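Local coordinates for putative major capsid protein (Cafeteriavirus-dependent mavirus, PDB 6G44) that probably builds the capsid shell of this virophage, its double jelly-roll chains associating in threes, at residues N54-L65 with L225-F236; L65-R76 with M268-P276. All coordinates share one frame; numbering follows the deposited sequence.

Overall arrangement
Both contacts lie in the N-terminal half of the double jelly-roll, with centres about 15 Å apart, and they share Leu65, near the end of strand 58-66. Interaction 1 pairs that strand with 222-235. Interaction 2 continues along the same chain and pairs strands 68-69 and 74-84 with 258-273. The apolar side of the first ladder rests on the second: Phe61 CE1 lies 3.5 Å from Met268 N, Val230 CG2 3.8 Å from Met268 SD, and Leu232 CD1 3.8 Å from Leu75 CD1. Met268, with Leu75, thus packs against the apolar side of interaction 1. No other chain of the trimer touches interaction 1, whereas interaction 2 meets both neighbouring subunits.

Interaction 1: N54-L65 with L225-F236; sequences NGIGQITFNQPL and LNTFKVILDGQF
Val230 O is met twice from the opposing strand: the N-H of Phe61 gives it an almost straight bond (N to O 2.8 Å, 177° at the hydrogen), and Thr60 CA adds a longer C-H...O contact. Leu232 N to Ile59 O, also 2.8 Å, is the next rung of this antiparallel ladder, which runs on through Gly57 and Gly234 to the Ile56/Gln235 pair, next to which Phe236 N bonds to Gly55 O. Asn54 OD1 shapes this end by accepting from Ile56 N in an Asx turn.

The two faces differ. On the buried one, the edge of the Phe61 ring brings CE2 to 4.1 Å from Leu232 CD1, and Ile59 CD1 lies 3.9 Å from Phe236 CE1. Leu65 CD1 approaches Phe228 CD2 at 3.9 Å, while Leu225 CD1 sits over one face of that ring. Behind them come Ile266 and Met268 of strand 258-273. The other face is mixed: Ile231 lies alongside Gln58 and Thr60, its CG2 3.7 Å from Gln58 NE2, and the extended Lys229 chain passes its CE 3.8 Å from Asn62 ND2. One water takes the N-H of Phe228 and donates to Asn62 OD1, 2.8 Å away.

The chemistry implies a ladder closed by backbone bonds, with a fully apolar inner face set against a mixed outer one.

Interaction 2: L65-R76 with M268-P276; sequences LGNLTGGAPRLR and MLVQNWVAP
In the N-terminal jelly-roll, strand 258-273 pairs antiparallel with 74-84 and then, nearer its end, with 68-69, in two short ladders whose register slips by two residues across the loop 70-73. Arg74 and Leu269 exchange both backbone bonds in one ladder, Leu68 and Trp273 in the other. Gly70 N to Gln271 O, 2.9 Å, adds a further tie beside the slip.

Asn272 fastens the corner at Gly66-Thr69 from the side. With CG anti to the backbone N (chi1 -180°), its amide reaches across the strand, and ND2 donates twice close to the amide plane: to Gly66 O at 2.8 Å and to Thr69 OG1 at 3.2 Å. Two bonds from one nitrogen thus fix the rotation of the amide. Its OD1 accepts from a water that also donates to Asn67 OD1.

On the opposite face, Trp273 lies under Leu68. Its chi1 of 72° sets CG between the backbone N and the carbonyl carbon, which folds the indole back beneath the neighbouring strand; Leu68 CB stands over the six-membered ring, 3.9 Å from its centroid, in a CH-pi contact. The indole NE1 is hydrogen-bonded to Tyr21 OH of the second subunit, placing this CH-pi contact at the interface with that subunit. At the other end, the Arg74 guanidinium turns away to a salt bridge with Asp203.

Apolar contacts lie close by: Val270 CG2 meets Thr69 CG2 at 3.7 Å, the two side chains crossing at about a right angle, and Val270 CG1 faces Leu65 CD1 tip to tip at 4.0 Å.

Interaction 1: N54-L65 with L225-F236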
loop_
_atom_site.group_PDB
_atom_site.type_symbol
_atom_site.label_atom_id
_atom_site.label_comp_id
_atom_site.label_asym_id
_atom_site.label_seq_id
_atom_site.Cartn_x
_atom_site.Cartn_y
_atom_site.Cartn_z
ATOM N N ASN C 54 7.320 -5.428 -38.395
ATOM C CA ASN C 54 8.220 -5.811 -37.299
ATOM C C ASN C 54 8.362 -4.721 -36.230
ATOM O O ASN C 54 9.279 -4.781 -35.394
ATOM C CB ASN C 54 9.598 -6.216 -37.822
ATOM C CG ASN C 54 10.400 -5.061 -38.317
ATOM O OD1 ASN C 54 9.892 -3.963 -38.534
ATOM N ND2 ASN C 54 11.708 -5.306 -38.495
ATOM N N GLY C 55 7.488 -3.715 -36.274
ATOM C CA GLY C 55 7.502 -2.640 -35.275
ATOM C C GLY C 55 8.544 -1.549 -35.414
ATOM O O GLY C 55 8.591 -0.605 -34.589
ATOM N N ILE C 56 9.386 -1.612 -36.465
ATOM C CA ILE C 56 10.458 -0.619 -36.647
ATOM C C ILE C 56 10.234 0.335 -37.824
ATOM O O ILE C 56 10.358 -0.056 -38.993
ATOM C CB ILE C 56 11.863 -1.251 -36.804
ATOM C CG1 ILE C 56 12.221 -2.130 -35.597
ATOM C CG2 ILE C 56 12.908 -0.149 -36.956
ATOM C CD1 ILE C 56 13.468 -2.948 -35.803
ATOM N N GLY C 57 9.967 1.590 -37.498
ATOM C CA GLY C 57 9.857 2.663 -38.480
ATOM C C GLY C 57 8.926 3.753 -38.051
ATOM O O GLY C 57 8.266 3.654 -37.010
ATOM N N GLN C 58 8.863 4.804 -38.854
ATOM C CA GLN C 58 7.980 5.925 -38.520
ATOM C C GLN C 58 6.508 5.512 -38.589
ATOM O O GLN C 58 6.085 4.813 -39.511
ATOM C CB GLN C 58 8.243 7.114 -39.431
ATOM C CG GLN C 58 7.597 8.414 -38.941
ATOM C CD GLN C 58 7.737 9.547 -39.922
ATOM O OE1 GLN C 58 7.079 9.544 -40.947
ATOM N NE2 GLN C 58 8.558 10.534 -39.593
ATOM N N ILE C 59 5.722 5.936 -37.585
ATOM C CA ILE C 59 4.296 5.675 -37.508
ATOM C C ILE C 59 3.615 7.005 -37.261
ATOM O O ILE C 59 4.040 7.740 -36.402
ATOM C CB ILE C 59 3.981 4.713 -36.335
ATOM C CG1 ILE C 59 4.647 3.342 -36.565
ATOM C CG2 ILE C 59 2.463 4.569 -36.147
ATOM C CD1 ILE C 59 4.928 2.576 -35.265
ATOM N N THR C 60 2.608 7.339 -38.074
ATOM C CA THR C 60 1.918 8.609 -37.980
ATOM C C THR C 60 0.426 8.418 -37.823
ATOM O O THR C 60 -0.227 7.695 -38.595
ATOM C CB THR C 60 2.188 9.470 -39.230
ATOM O OG1 THR C 60 3.575 9.798 -39.268
ATOM C CG2 THR C 60 1.363 10.760 -39.184
ATOM N N PHE C 61 -0.111 9.093 -36.802
ATOM C CA PHE C 61 -1.552 9.255 -36.646
ATOM C C PHE C 61 -1.909 10.670 -37.065
ATOM O O PHE C 61 -1.244 11.635 -36.681
ATOM C CB PHE C 61 -1.995 8.996 -35.190
ATOM C CG PHE C 61 -1.641 7.632 -34.702
ATOM C CD1 PHE C 61 -2.438 6.543 -34.968
ATOM C CD2 PHE C 61 -0.443 7.431 -34.023
ATOM C CE1 PHE C 61 -2.079 5.283 -34.560
ATOM C CE2 PHE C 61 -0.079 6.174 -33.617
ATOM C CZ PHE C 61 -0.898 5.095 -33.881
ATOM N N ASN C 62 -2.957 10.791 -37.888
ATOM C CA ASN C 62 -3.388 12.111 -38.377
ATOM C C ASN C 62 -4.893 12.064 -38.343
ATOM O O ASN C 62 -5.531 11.458 -39.185
ATOM C CB ASN C 62 -2.840 12.360 -39.793
ATOM C CG ASN C 62 -3.200 13.726 -40.332
ATOM O OD1 ASN C 62 -4.204 14.308 -39.963
ATOM N ND2 ASN C 62 -2.365 14.245 -41.232
ATOM N N GLN C 63 -5.456 12.683 -37.314
ATOM C CA GLN C 63 -6.889 12.590 -37.082
ATOM C C GLN C 63 -7.407 13.841 -36.380
ATOM O O GLN C 63 -7.432 13.926 -35.148
ATOM C CB GLN C 63 -7.248 11.326 -36.289
ATOM C CG GLN C 63 -8.750 11.163 -36.089
ATOM C CD GLN C 63 -9.454 11.075 -37.425
ATOM O OE1 GLN C 63 -9.340 10.061 -38.116
ATOM N NE2 GLN C 63 -10.178 12.131 -37.805
ATOM N N PRO C 64 -7.876 14.829 -37.153
ATOM C CA PRO C 64 -8.586 15.933 -36.530
ATOM C C PRO C 64 -9.747 15.436 -35.639
ATOM O O PRO C 64 -10.466 14.495 -36.028
ATOM C CB PRO C 64 -9.107 16.718 -37.738
ATOM C CG PRO C 64 -8.107 16.418 -38.816
ATOM C CD PRO C 64 -7.837 14.965 -38.639
ATOM N N LEU C 65 -9.926 16.093 -34.486
ATOM C CA LEU C 65 -10.968 15.727 -33.540
ATOM C C LEU C 65 -11.629 16.986 -33.044
ATOM O O LEU C 65 -10.992 17.909 -32.588
ATOM C CB LEU C 65 -10.390 14.919 -32.360
ATOM C CG LEU C 65 -9.892 13.506 -32.651
ATOM C CD1 LEU C 65 -9.187 12.955 -31.401
ATOM C CD2 LEU C 65 -10.961 12.574 -33.133
ATOM N N LEU C 225 -9.099 20.163 -31.474
ATOM C CA LEU C 225 -7.894 19.731 -32.194
ATOM C C LEU C 225 -8.162 19.508 -33.673
ATOM O O LEU C 225 -8.259 18.413 -34.193
ATOM C CB LEU C 225 -7.291 18.504 -31.521
ATOM C CG LEU C 225 -6.917 18.658 -30.056
ATOM C CD1 LEU C 225 -6.293 17.341 -29.571
ATOM C CD2 LEU C 225 -5.967 19.807 -29.770
ATOM N N ASN C 226 -8.269 20.632 -34.366
ATOM C CA ASN C 226 -8.589 20.657 -35.773
ATOM C C ASN C 226 -7.434 20.173 -36.656
ATOM O O ASN C 226 -7.657 19.610 -37.713
ATOM C CB ASN C 226 -9.021 22.107 -36.080
ATOM C CG ASN C 226 -9.684 22.260 -37.402
ATOM O OD1 ASN C 226 -10.552 21.480 -37.793
ATOM N ND2 ASN C 226 -9.255 23.259 -38.110
ATOM N N THR C 227 -6.188 20.357 -36.204
ATOM C CA THR C 227 -5.054 19.569 -36.661
ATOM C C THR C 227 -4.576 18.754 -35.462
ATOM O O THR C 227 -4.359 19.325 -34.392
ATOM C CB THR C 227 -3.906 20.454 -37.162
ATOM O OG1 THR C 227 -4.395 21.293 -38.222
ATOM C CG2 THR C 227 -2.754 19.639 -37.686
ATOM N N PHE C 228 -4.436 17.449 -35.658
ATOM C CA PHE C 228 -3.942 16.578 -34.572
ATOM C C PHE C 228 -3.124 15.467 -35.198
ATOM O O PHE C 228 -3.654 14.578 -35.836
ATOM C CB PHE C 228 -5.113 16.046 -33.752
ATOM C CG PHE C 228 -4.716 15.195 -32.547
ATOM C CD1 PHE C 228 -3.586 15.510 -31.766
ATOM C CD2 PHE C 228 -5.500 14.120 -32.181
ATOM C CE1 PHE C 228 -3.247 14.722 -30.666
ATOM C CE2 PHE C 228 -5.159 13.335 -31.069
ATOM C CZ PHE C 228 -4.041 13.655 -30.321
ATOM N N LYS C 229 -1.811 15.569 -35.059
ATOM C CA LYS C 229 -0.922 14.530 -35.577
ATOM C C LYS C 229 -0.031 14.034 -34.456
ATOM O O LYS C 229 0.426 14.831 -33.643
ATOM C CB LYS C 229 -0.038 15.020 -36.737
ATOM C CG LYS C 229 -0.819 15.698 -37.842
ATOM C CD LYS C 229 0.115 16.189 -38.955
ATOM C CE LYS C 229 -0.572 17.223 -39.810
ATOM N NZ LYS C 229 0.298 17.605 -40.950
ATOM N N VAL C 230 0.207 12.731 -34.453
ATOM C CA VAL C 230 1.121 12.109 -33.481
ATOM C C VAL C 230 2.068 11.283 -34.338
ATOM O O VAL C 230 1.654 10.296 -34.949
ATOM C CB VAL C 230 0.381 11.264 -32.441
ATOM C CG1 VAL C 230 1.351 10.500 -31.544
ATOM C CG2 VAL C 230 -0.534 12.164 -31.601
ATOM N N ILE C 231 3.330 11.701 -34.347
ATOM C CA ILE C 231 4.354 11.097 -35.211
ATOM C C ILE C 231 5.392 10.418 -34.325
ATOM O O ILE C 231 6.040 11.093 -33.503
ATOM C CB ILE C 231 5.009 12.160 -36.098
ATOM C CG1 ILE C 231 3.956 12.895 -36.935
ATOM C CG2 ILE C 231 6.050 11.532 -37.036
ATOM C CD1 ILE C 231 4.368 14.307 -37.310
ATOM N N LEU C 232 5.537 9.109 -34.504
ATOM C CA LEU C 232 6.418 8.294 -33.621
ATOM C C LEU C 232 7.587 7.723 -34.409
ATOM O O LEU C 232 7.413 7.199 -35.514
ATOM C CB LEU C 232 5.644 7.131 -33.034
ATOM C CG LEU C 232 4.318 7.465 -32.355
ATOM C CD1 LEU C 232 3.614 6.186 -31.925
ATOM C CD2 LEU C 232 4.540 8.393 -31.182
ATOM N N ASP C 233 8.780 7.790 -33.809
ATOM C CA ASP C 233 9.915 6.977 -34.281
ATOM C C ASP C 233 9.695 5.594 -33.670
ATOM O O ASP C 233 10.052 5.374 -32.497
ATOM C CB ASP C 233 11.234 7.604 -33.843
ATOM C CG ASP C 233 12.457 6.733 -34.109
ATOM O OD1 ASP C 233 12.385 5.758 -34.850
ATOM O OD2 ASP C 233 13.506 7.110 -33.528
ATOM N N GLY C 234 9.053 4.705 -34.396
ATOM C CA GLY C 234 8.703 3.384 -33.885
ATOM C C GLY C 234 9.904 2.467 -33.759
ATOM O O GLY C 234 10.570 2.166 -34.752
ATOM N N GLN C 235 10.235 2.064 -32.533
ATOM C CA GLN C 235 11.306 1.113 -32.269
ATOM C C GLN C 235 10.775 -0.009 -31.383
ATOM O O GLN C 235 11.376 -0.310 -30.334
ATOM C CB GLN C 235 12.526 1.801 -31.648
ATOM C CG GLN C 235 13.183 2.837 -32.527
ATOM C CD GLN C 235 13.862 2.221 -33.737
ATOM O OE1 GLN C 235 14.319 1.070 -33.703
ATOM N NE2 GLN C 235 13.888 2.975 -34.836
ATOM N N PHE C 236 9.674 -0.606 -31.802
ATOM C CA PHE C 236 8.952 -1.704 -31.096
ATOM C C PHE C 236 9.641 -3.014 -31.447
ATOM O O PHE C 236 9.077 -3.886 -32.128
ATOM C CB PHE C 236 7.485 -1.719 -31.452
ATOM C CG PHE C 236 6.780 -0.456 -31.083
ATOM C CD1 PHE C 236 6.687 0.632 -31.949
ATOM C CD2 PHE C 236 6.198 -0.327 -29.817
ATOM C CE1 PHE C 236 6.031 1.782 -31.597
ATOM C CE2 PHE C 236 5.548 0.844 -29.471
ATOM C CZ PHE C 236 5.446 1.886 -30.344
HETATM O O HOH W 1 -4.602 16.575 -38.404
#

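Interaction 2: L65-R76 with M268-P276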
loop_
_atom_site.group_PDB
_atom_site.type_symbol
_atom_site.label_atom_id
_atom_site.label_comp_id
_atom_site.label_asym_id
_atom_site.label_seq_id
_atom_site.Cartn_x
_atom_site.Cartn_y
_atom_site.Cartn_z
ATOM N N LEU C 65 -9.926 16.093 -34.486
ATOM C CA LEU C 65 -10.968 15.727 -33.540
ATOM C C LEU C 65 -11.629 16.986 -33.044
ATOM O O LEU C 65 -10.992 17.909 -32.588
ATOM C CB LEU C 65 -10.390 14.919 -32.360
ATOM C CG LEU C 65 -9.892 13.506 -32.651
ATOM C CD1 LEU C 65 -9.187 12.955 -31.401
ATOM C CD2 LEU C 65 -10.961 12.574 -33.133
ATOM N N GLY C 66 -12.941 16.980 -33.127
ATOM C CA GLY C 66 -13.714 18.116 -32.692
ATOM C C GLY C 66 -13.966 18.116 -31.197
ATOM O O GLY C 66 -13.768 17.092 -30.514
ATOM N N ASN C 67 -14.357 19.275 -30.703
ATOM C CA ASN C 67 -14.838 19.400 -29.320
ATOM C C ASN C 67 -13.732 18.922 -28.340
ATOM O O ASN C 67 -12.584 19.305 -28.521
ATOM C CB ASN C 67 -16.208 18.726 -29.180
ATOM C CG ASN C 67 -17.239 19.385 -30.054
ATOM O OD1 ASN C 67 -17.545 18.898 -31.175
ATOM N ND2 ASN C 67 -17.708 20.522 -29.607
ATOM N N LEU C 68 -14.056 18.110 -27.324
ATOM C CA LEU C 68 -13.055 17.762 -26.307
ATOM C C LEU C 68 -12.413 16.419 -26.560
ATOM O O LEU C 68 -13.081 15.463 -26.914
ATOM C CB LEU C 68 -13.679 17.776 -24.920
ATOM C CG LEU C 68 -14.275 19.116 -24.486
ATOM C CD1 LEU C 68 -14.807 19.031 -23.050
ATOM C CD2 LEU C 68 -13.330 20.287 -24.650
ATOM N N THR C 69 -11.102 16.357 -26.325
ATOM C CA THR C 69 -10.318 15.140 -26.483
ATOM C C THR C 69 -9.588 14.842 -25.176
ATOM O O THR C 69 -9.053 15.743 -24.547
ATOM C CB THR C 69 -9.328 15.304 -27.667
ATOM O OG1 THR C 69 -10.114 15.408 -28.875
ATOM C CG2 THR C 69 -8.364 14.123 -27.801
ATOM N N GLY C 70 -9.559 13.570 -24.800
ATOM C CA GLY C 70 -8.856 13.146 -23.601
ATOM C C GLY C 70 -7.429 13.635 -23.509
ATOM O O GLY C 70 -6.675 13.567 -24.494
ATOM N N GLY C 71 -7.019 14.030 -22.302
ATOM C CA GLY C 71 -5.697 14.600 -22.098
ATOM C C GLY C 71 -4.570 13.589 -22.003
ATOM O O GLY C 71 -3.417 14.004 -22.130
ATOM N N ALA C 72 -4.894 12.302 -21.815
ATOM C CA ALA C 72 -3.896 11.255 -21.733
ATOM C C ALA C 72 -4.176 10.148 -22.733
ATOM O O ALA C 72 -4.595 9.065 -22.400
ATOM C CB ALA C 72 -3.831 10.704 -20.318
ATOM N N PRO C 73 -3.951 10.439 -24.043
ATOM C CA PRO C 73 -4.130 9.425 -25.045
ATOM C C PRO C 73 -3.185 8.229 -24.857
ATOM O O PRO C 73 -2.076 8.372 -24.311
ATOM C CB PRO C 73 -3.822 10.155 -26.361
ATOM C CG PRO C 73 -2.960 11.299 -25.984
ATOM C CD PRO C 73 -3.469 11.710 -24.612
ATOM N N ARG C 74 -3.629 7.070 -25.289
ATOM C CA ARG C 74 -2.901 5.838 -25.112
ATOM C C ARG C 74 -2.591 5.201 -26.455
ATOM O O ARG C 74 -3.267 5.470 -27.457
ATOM C CB ARG C 74 -3.696 4.828 -24.251
ATOM C CG ARG C 74 -4.150 5.397 -22.912
ATOM C CD ARG C 74 -4.909 4.388 -22.075
ATOM N NE ARG C 74 -4.056 3.378 -21.449
ATOM C CZ ARG C 74 -3.419 3.534 -20.293
ATOM N NH1 ARG C 74 -2.700 2.533 -19.834
ATOM N NH2 ARG C 74 -3.481 4.669 -19.619
ATOM N N LEU C 75 -1.600 4.343 -26.468
ATOM C CA LEU C 75 -1.290 3.522 -27.618
ATOM C C LEU C 75 -1.543 2.062 -27.293
ATOM O O LEU C 75 -1.059 1.549 -26.268
ATOM C CB LEU C 75 0.175 3.724 -28.016
ATOM C CG LEU C 75 0.559 5.136 -28.432
ATOM C CD1 LEU C 75 2.065 5.325 -28.560
ATOM C CD2 LEU C 75 -0.116 5.522 -29.753
ATOM N N ARG C 76 -2.280 1.372 -28.167
ATOM C CA ARG C 76 -2.544 -0.051 -28.053
ATOM C C ARG C 76 -1.696 -0.739 -29.111
ATOM O O ARG C 76 -1.901 -0.488 -30.308
ATOM C CB ARG C 76 -4.033 -0.393 -28.229
ATOM C CG ARG C 76 -4.347 -1.891 -28.169
ATOM C CD ARG C 76 -5.714 -2.171 -28.801
ATOM N NE ARG C 76 -6.159 -3.554 -28.640
ATOM C CZ ARG C 76 -5.894 -4.575 -29.464
ATOM N NH1 ARG C 76 -5.113 -4.435 -30.542
ATOM N NH2 ARG C 76 -6.403 -5.779 -29.176
ATOM N N MET C 268 -4.075 4.452 -31.748
ATOM C CA MET C 268 -4.139 5.480 -30.696
ATOM C C MET C 268 -5.552 5.532 -30.197
ATOM O O MET C 268 -6.476 5.691 -30.991
ATOM C CB MET C 268 -3.685 6.834 -31.194
ATOM C CG MET C 268 -3.755 7.906 -30.115
ATOM S SD MET C 268 -2.789 9.374 -30.501
ATOM C CE MET C 268 -3.696 9.993 -31.909
ATOM N N LEU C 269 -5.738 5.371 -28.880
ATOM C CA LEU C 269 -7.042 5.310 -28.256
ATOM C C LEU C 269 -7.223 6.522 -27.377
ATOM O O LEU C 269 -6.360 6.787 -26.511
ATOM C CB LEU C 269 -7.189 4.057 -27.412
ATOM C CG LEU C 269 -7.501 2.737 -28.124
ATOM C CD1 LEU C 269 -6.552 2.377 -29.261
ATOM C CD2 LEU C 269 -7.573 1.583 -27.154
ATOM N N VAL C 270 -8.291 7.283 -27.587
ATOM C CA VAL C 270 -8.542 8.454 -26.768
ATOM C C VAL C 270 -10.026 8.791 -26.740
ATOM O O VAL C 270 -10.726 8.640 -27.747
ATOM C CB VAL C 270 -7.704 9.677 -27.262
ATOM C CG1 VAL C 270 -8.170 10.163 -28.652
ATOM C CG2 VAL C 270 -7.643 10.796 -26.244
ATOM N N GLN C 271 -10.508 9.260 -25.592
ATOM C CA GLN C 271 -11.861 9.745 -25.491
ATOM C C GLN C 271 -12.068 11.028 -26.297
ATOM O O GLN C 271 -11.175 11.840 -26.461
ATOM C CB GLN C 271 -12.201 9.978 -24.008
ATOM C CG GLN C 271 -12.362 8.685 -23.201
ATOM C CD GLN C 271 -12.148 8.898 -21.731
ATOM O OE1 GLN C 271 -11.065 9.300 -21.322
ATOM N NE2 GLN C 271 -13.191 8.631 -20.905
ATOM N N ASN C 272 -13.289 11.192 -26.791
ATOM C CA ASN C 272 -13.676 12.385 -27.525
ATOM C C ASN C 272 -15.157 12.633 -27.260
ATOM O O ASN C 272 -15.939 11.707 -27.332
ATOM C CB ASN C 272 -13.424 12.221 -29.025
ATOM C CG ASN C 272 -13.815 13.466 -29.805
ATOM O OD1 ASN C 272 -14.895 13.515 -30.409
ATOM N ND2 ASN C 272 -13.001 14.478 -29.766
ATOM N N TRP C 273 -15.512 13.872 -26.925
ATOM C CA TRP C 273 -16.894 14.146 -26.514
ATOM C C TRP C 273 -17.211 15.613 -26.599
ATOM O O TRP C 273 -16.325 16.463 -26.668
ATOM C CB TRP C 273 -17.168 13.580 -25.094
ATOM C CG TRP C 273 -16.497 14.336 -23.999
ATOM C CD1 TRP C 273 -17.089 15.244 -23.173
ATOM C CD2 TRP C 273 -15.115 14.270 -23.596
ATOM N NE1 TRP C 273 -16.172 15.742 -22.278
ATOM C CE2 TRP C 273 -14.947 15.177 -22.528
ATOM C CE3 TRP C 273 -14.004 13.522 -24.021
ATOM C CZ2 TRP C 273 -13.715 15.363 -21.885
ATOM C CZ3 TRP C 273 -12.775 13.719 -23.376
ATOM C CH2 TRP C 273 -12.644 14.638 -22.343
ATOM N N VAL C 274 -18.524 15.902 -26.578
ATOM C CA VAL C 274 -19.019 17.253 -26.573
ATOM C C VAL C 274 -19.147 17.708 -25.133
ATOM O O VAL C 274 -19.682 16.977 -24.280
ATOM C CB VAL C 274 -20.385 17.299 -27.286
ATOM C CG1 VAL C 274 -21.018 18.674 -27.163
ATOM C CG2 VAL C 274 -20.244 16.885 -28.750
ATOM N N ALA C 275 -18.679 18.923 -24.890
ATOM C CA ALA C 275 -18.707 19.511 -23.557
ATOM C C ALA C 275 -20.150 19.549 -23.066
ATOM O O ALA C 275 -21.051 19.926 -23.811
ATOM C CB ALA C 275 -18.093 20.894 -23.589
ATOM N N PRO C 276 -20.381 19.112 -21.819
ATOM C CA PRO C 276 -21.744 19.139 -21.272
ATOM C C PRO C 276 -22.285 20.555 -21.062
ATOM O O PRO C 276 -21.535 21.522 -20.851
ATOM C CB PRO C 276 -21.587 18.399 -19.936
ATOM C CG PRO C 276 -20.197 18.713 -19.515
ATOM C CD PRO C 276 -19.386 18.705 -20.800
HETATM O O HOH W 2 -16.572 16.103 -31.519
HETATM O O HOH W 3 -17.560 21.016 -26.966
#